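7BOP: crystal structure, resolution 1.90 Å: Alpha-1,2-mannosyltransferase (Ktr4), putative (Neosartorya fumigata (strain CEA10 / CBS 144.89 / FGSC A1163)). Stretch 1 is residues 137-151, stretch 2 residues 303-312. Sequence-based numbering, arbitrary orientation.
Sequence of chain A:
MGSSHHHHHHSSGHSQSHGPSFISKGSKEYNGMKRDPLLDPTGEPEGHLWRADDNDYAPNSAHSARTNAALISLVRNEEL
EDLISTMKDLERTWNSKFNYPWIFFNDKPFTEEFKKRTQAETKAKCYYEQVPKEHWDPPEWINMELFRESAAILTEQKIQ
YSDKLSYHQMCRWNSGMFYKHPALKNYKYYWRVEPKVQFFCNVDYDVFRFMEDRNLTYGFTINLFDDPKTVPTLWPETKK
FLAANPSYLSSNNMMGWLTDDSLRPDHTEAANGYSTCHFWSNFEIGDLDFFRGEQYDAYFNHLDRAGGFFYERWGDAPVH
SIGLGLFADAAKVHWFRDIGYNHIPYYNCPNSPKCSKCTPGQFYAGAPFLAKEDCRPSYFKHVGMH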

# COMPACT_ATOMS: atom_id res chain seq x y z
N ASP A 137 1.37 2.15 -21.07
CA ASP A 137 0.96 3.28 -21.91
C ASP A 137 -0.43 3.76 -21.54
O ASP A 137 -1.29 2.94 -21.20
CB ASP A 137 0.95 2.90 -23.41
CG ASP A 137 2.35 2.64 -23.97
OD1 ASP A 137 3.36 2.91 -23.30
OD2 ASP A 137 2.42 2.15 -25.11
N PRO A 138 -0.68 5.08 -21.61
CA PRO A 138 -2.05 5.53 -21.35
C PRO A 138 -3.01 4.89 -22.36
O PRO A 138 -2.62 4.71 -23.50
CB PRO A 138 -1.98 7.04 -21.55
CG PRO A 138 -0.54 7.40 -21.33
CD PRO A 138 0.24 6.22 -21.82
N PRO A 139 -4.23 4.54 -21.93
CA PRO A 139 -5.16 3.95 -22.89
C PRO A 139 -5.58 4.91 -24.02
O PRO A 139 -5.49 6.14 -23.86
CB PRO A 139 -6.37 3.55 -22.04
CG PRO A 139 -6.24 4.29 -20.76
CD PRO A 139 -4.83 4.75 -20.60
N GLU A 140 -6.04 4.33 -25.12
CA GLU A 140 -6.36 5.07 -26.36
C GLU A 140 -7.31 6.25 -26.16
O GLU A 140 -7.19 7.27 -26.84
CB GLU A 140 -6.96 4.12 -27.41
CG GLU A 140 -8.36 3.59 -27.06
CD GLU A 140 -8.82 2.40 -27.88
OE1 GLU A 140 -8.01 1.79 -28.62
OE2 GLU A 140 -10.02 2.07 -27.79
N TRP A 141 -8.25 6.11 -25.23
CA TRP A 141 -9.27 7.14 -25.00
C TRP A 141 -8.78 8.38 -24.23
O TRP A 141 -9.54 9.34 -24.11
CB TRP A 141 -10.50 6.55 -24.32
CG TRP A 141 -10.25 5.93 -22.97
CD1 TRP A 141 -10.18 6.57 -21.77
CD2 TRP A 141 -10.07 4.54 -22.70
NE1 TRP A 141 -9.96 5.66 -20.76
CE2 TRP A 141 -9.89 4.40 -21.30
CE3 TRP A 141 -10.04 3.38 -23.50
CZ2 TRP A 141 -9.67 3.17 -20.69
CZ3 TRP A 141 -9.83 2.15 -22.89
CH2 TRP A 141 -9.64 2.06 -21.50
N ILE A 142 -7.55 8.36 -23.71
CA ILE A 142 -7.03 9.50 -22.96
C ILE A 142 -6.46 10.50 -23.95
O ILE A 142 -5.60 10.15 -24.76
CB ILE A 142 -5.92 9.08 -21.96
CG1 ILE A 142 -6.48 8.10 -20.91
CG2 ILE A 142 -5.27 10.31 -21.30
CD1 ILE A 142 -7.61 8.63 -20.05
N ASN A 143 -6.94 11.74 -23.87
CA ASN A 143 -6.43 12.82 -24.70
C ASN A 143 -5.20 13.44 -24.02
O ASN A 143 -5.32 13.99 -22.91
CB ASN A 143 -7.52 13.87 -24.92
CG ASN A 143 -7.10 14.97 -25.87
OD1 ASN A 143 -6.34 15.87 -25.52
ND2 ASN A 143 -7.59 14.89 -27.10
N MET A 144 -4.05 13.38 -24.68
CA MET A 144 -2.81 13.86 -24.08
C MET A 144 -2.72 15.38 -23.94
O MET A 144 -2.02 15.85 -23.04
CB MET A 144 -1.57 13.31 -24.82
CG MET A 144 -1.45 11.79 -24.79
SD MET A 144 -1.59 11.08 -23.12
CE MET A 144 -0.07 11.73 -22.43
N GLU A 145 -3.41 16.14 -24.79
CA GLU A 145 -3.50 17.61 -24.60
C GLU A 145 -4.27 17.98 -23.34
O GLU A 145 -3.87 18.90 -22.61
CB GLU A 145 -4.10 18.34 -25.81
CG GLU A 145 -3.04 18.95 -26.71
CD GLU A 145 -3.62 19.58 -27.97
OE1 GLU A 145 -4.65 20.30 -27.88
OE2 GLU A 145 -3.04 19.36 -29.06
N LEU A 146 -5.38 17.30 -23.09
CA LEU A 146 -6.13 17.46 -21.83
C LEU A 146 -5.29 17.05 -20.63
O LEU A 146 -5.30 17.73 -19.60
CB LEU A 146 -7.43 16.65 -21.85
CG LEU A 146 -8.54 17.07 -22.81
CD1 LEU A 146 -9.74 16.14 -22.64
CD2 LEU A 146 -8.96 18.51 -22.59
N PHE A 147 -4.55 15.94 -20.75
CA PHE A 147 -3.60 15.55 -19.71
C PHE A 147 -2.62 16.69 -19.39
O PHE A 147 -2.43 17.03 -18.22
CB PHE A 147 -2.82 14.28 -20.08
CG PHE A 147 -1.60 14.08 -19.23
CD1 PHE A 147 -1.72 13.62 -17.93
CD2 PHE A 147 -0.33 14.45 -19.70
CE1 PHE A 147 -0.61 13.49 -17.12
CE2 PHE A 147 0.78 14.33 -18.88
CZ PHE A 147 0.64 13.85 -17.59
N ARG A 148 -1.99 17.26 -20.42
CA ARG A 148 -0.96 18.28 -20.22
C ARG A 148 -1.52 19.55 -19.59
O ARG A 148 -0.86 20.17 -18.75
CB ARG A 148 -0.22 18.60 -21.53
CG ARG A 148 0.80 17.53 -21.92
CD ARG A 148 1.67 17.97 -23.09
NE ARG A 148 0.94 17.93 -24.36
CZ ARG A 148 0.80 16.87 -25.15
NH1 ARG A 148 0.10 16.99 -26.27
NH2 ARG A 148 1.35 15.69 -24.86
N GLU A 149 -2.73 19.93 -19.97
CA GLU A 149 -3.38 21.11 -19.41
C GLU A 149 -3.68 20.96 -17.91
O GLU A 149 -3.38 21.86 -17.12
CB GLU A 149 -4.66 21.44 -20.17
CG GLU A 149 -4.38 21.97 -21.58
CD GLU A 149 -5.64 22.17 -22.41
OE1 GLU A 149 -5.50 22.55 -23.59
OE2 GLU A 149 -6.76 21.95 -21.90
N SER A 150 -4.27 19.84 -17.52
CA SER A 150 -4.57 19.61 -16.10
C SER A 150 -3.27 19.39 -15.28
O SER A 150 -3.18 19.82 -14.12
CB SER A 150 -5.58 18.47 -15.93
OG SER A 150 -5.15 17.30 -16.59
N ALA A 151 -2.26 18.78 -15.89
CA ALA A 151 -0.95 18.58 -15.25
C ALA A 151 -0.28 19.92 -14.93
O ALA A 151 0.32 20.08 -13.86
CB ALA A 151 -0.04 17.71 -16.11
N LEU A 303 -13.04 3.54 -13.24
CA LEU A 303 -12.11 4.66 -13.01
C LEU A 303 -11.20 4.90 -14.22
O LEU A 303 -10.91 6.05 -14.58
CB LEU A 303 -11.27 4.41 -11.76
CG LEU A 303 -11.98 4.31 -10.42
CD1 LEU A 303 -10.92 4.11 -9.34
CD2 LEU A 303 -12.87 5.52 -10.10
N ASP A 304 -10.78 3.81 -14.84
CA ASP A 304 -9.90 3.87 -16.02
C ASP A 304 -10.58 4.61 -17.19
O ASP A 304 -9.96 5.45 -17.86
CB ASP A 304 -9.50 2.45 -16.45
CG ASP A 304 -8.17 2.40 -17.18
OD1 ASP A 304 -7.33 3.29 -16.99
OD2 ASP A 304 -7.93 1.43 -17.95
N ARG A 305 -11.85 4.29 -17.43
CA ARG A 305 -12.66 4.96 -18.45
C ARG A 305 -13.02 6.40 -18.08
O ARG A 305 -13.18 7.23 -18.97
CB ARG A 305 -13.92 4.14 -18.76
CG ARG A 305 -13.62 2.76 -19.35
CD ARG A 305 -14.88 2.01 -19.76
NE ARG A 305 -15.84 1.78 -18.66
CZ ARG A 305 -15.93 0.66 -17.91
NH1 ARG A 305 -15.13 -0.39 -18.09
NH2 ARG A 305 -16.85 0.60 -16.95
N ALA A 306 -13.17 6.70 -16.79
CA ALA A 306 -13.45 8.06 -16.33
C ALA A 306 -12.29 9.03 -16.58
O ALA A 306 -12.53 10.22 -16.69
CB ALA A 306 -13.84 8.08 -14.86
N GLY A 307 -11.06 8.53 -16.63
CA GLY A 307 -9.89 9.32 -17.02
C GLY A 307 -9.09 9.96 -15.90
O GLY A 307 -8.01 10.51 -16.16
N GLY A 308 -9.58 9.86 -14.67
CA GLY A 308 -8.96 10.52 -13.53
C GLY A 308 -7.57 10.07 -13.12
O GLY A 308 -6.89 10.82 -12.42
N PHE A 309 -7.12 8.89 -13.56
CA PHE A 309 -5.71 8.54 -13.41
C PHE A 309 -4.78 9.50 -14.15
O PHE A 309 -3.61 9.65 -13.76
CB PHE A 309 -5.42 7.09 -13.83
CG PHE A 309 -5.97 6.06 -12.87
CD1 PHE A 309 -5.50 6.01 -11.56
CD2 PHE A 309 -6.96 5.17 -13.27
CE1 PHE A 309 -6.02 5.08 -10.66
CE2 PHE A 309 -7.47 4.23 -12.37
CZ PHE A 309 -7.01 4.19 -11.07
N PHE A 310 -5.28 10.11 -15.23
CA PHE A 310 -4.50 11.05 -16.04
C PHE A 310 -4.95 12.49 -15.93
O PHE A 310 -4.10 13.36 -15.81
CB PHE A 310 -4.47 10.58 -17.49
CG PHE A 310 -3.80 9.26 -17.64
CD1 PHE A 310 -2.41 9.20 -17.66
CD2 PHE A 310 -4.53 8.09 -17.62
CE1 PHE A 310 -1.77 7.97 -17.72
CE2 PHE A 310 -3.89 6.87 -17.71
CZ PHE A 310 -2.51 6.81 -17.75
N TYR A 311 -6.26 12.74 -15.97
CA TYR A 311 -6.76 14.13 -15.87
C TYR A 311 -6.73 14.67 -14.44
O TYR A 311 -6.74 15.88 -14.23
CB TYR A 311 -8.18 14.25 -16.45
CG TYR A 311 -8.32 13.69 -17.86
CD1 TYR A 311 -7.34 13.91 -18.84
CD2 TYR A 311 -9.45 12.95 -18.22
CE1 TYR A 311 -7.47 13.41 -20.13
CE2 TYR A 311 -9.59 12.45 -19.51
CZ TYR A 311 -8.60 12.67 -20.46
OH TYR A 311 -8.75 12.18 -21.73
N GLU A 312 -6.69 13.76 -13.47
CA GLU A 312 -6.38 14.11 -12.09
C GLU A 312 -5.15 13.28 -11.75
O GLU A 312 -4.49 12.81 -12.67
CB GLU A 312 -7.61 13.86 -11.20
CG GLU A 312 -8.72 14.84 -11.51
CD GLU A 312 -10.03 14.57 -10.80
OE1 GLU A 312 -10.06 13.93 -9.72
OE2 GLU A 312 -11.07 15.03 -11.33
O HOH W 1 -10.92 10.87 -22.29
O HOH W 2 -3.03 15.84 -15.64

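The most unusual feature is a tyrosine hydroxyl that receives a backbone amide just where a helix is about to begin. Asn-143 N donates to Tyr-311 OH at 2.8 Å, with an N-H...acceptor angle of 167°, so the bond is nearly linear. Asn-143 is the N-cap residue, and its own side chain accepts from the helix: Leu-146 N lies 3.0 Å from Asn-143 OD1. Water 1 extends the arrangement, sitting 2.6 Å from Tyr-311 OH and donating to Trp-141 O at 2.7 Å.

A second direct bond joins the indole to the last turn of the helix that includes residues 303-306. Trp-141 NE1 donates to Asp-304 O (2.9 Å, 153°), and the acceptor lies near the ring plane, as suits an indole N-H, which lies in the ring plane.

The apolar part of the contact centres on Phe-310; the CA-to-CB bond of Phe-310 points toward stretch 1, and the residue is buried. Pro-138 CB stands 4.2 Å from the centroid of the Phe-310 ring, 24° off its normal, a CH-pi contact over the face; Ile-142 CG1 packs 3.8 Å from Phe-310 CD2.

Water 2 bridges the helix of stretch 1 to Phe-310, donating to Phe-147 O (2.9 Å) and Phe-310 O (2.7 Å) while accepting from Ser-150 OG (2.7 Å).

Gly-307, with phi 94°, leaves room for Tyr-311: an ideal CB would come within 2.7 Å of Tyr-311 CE2.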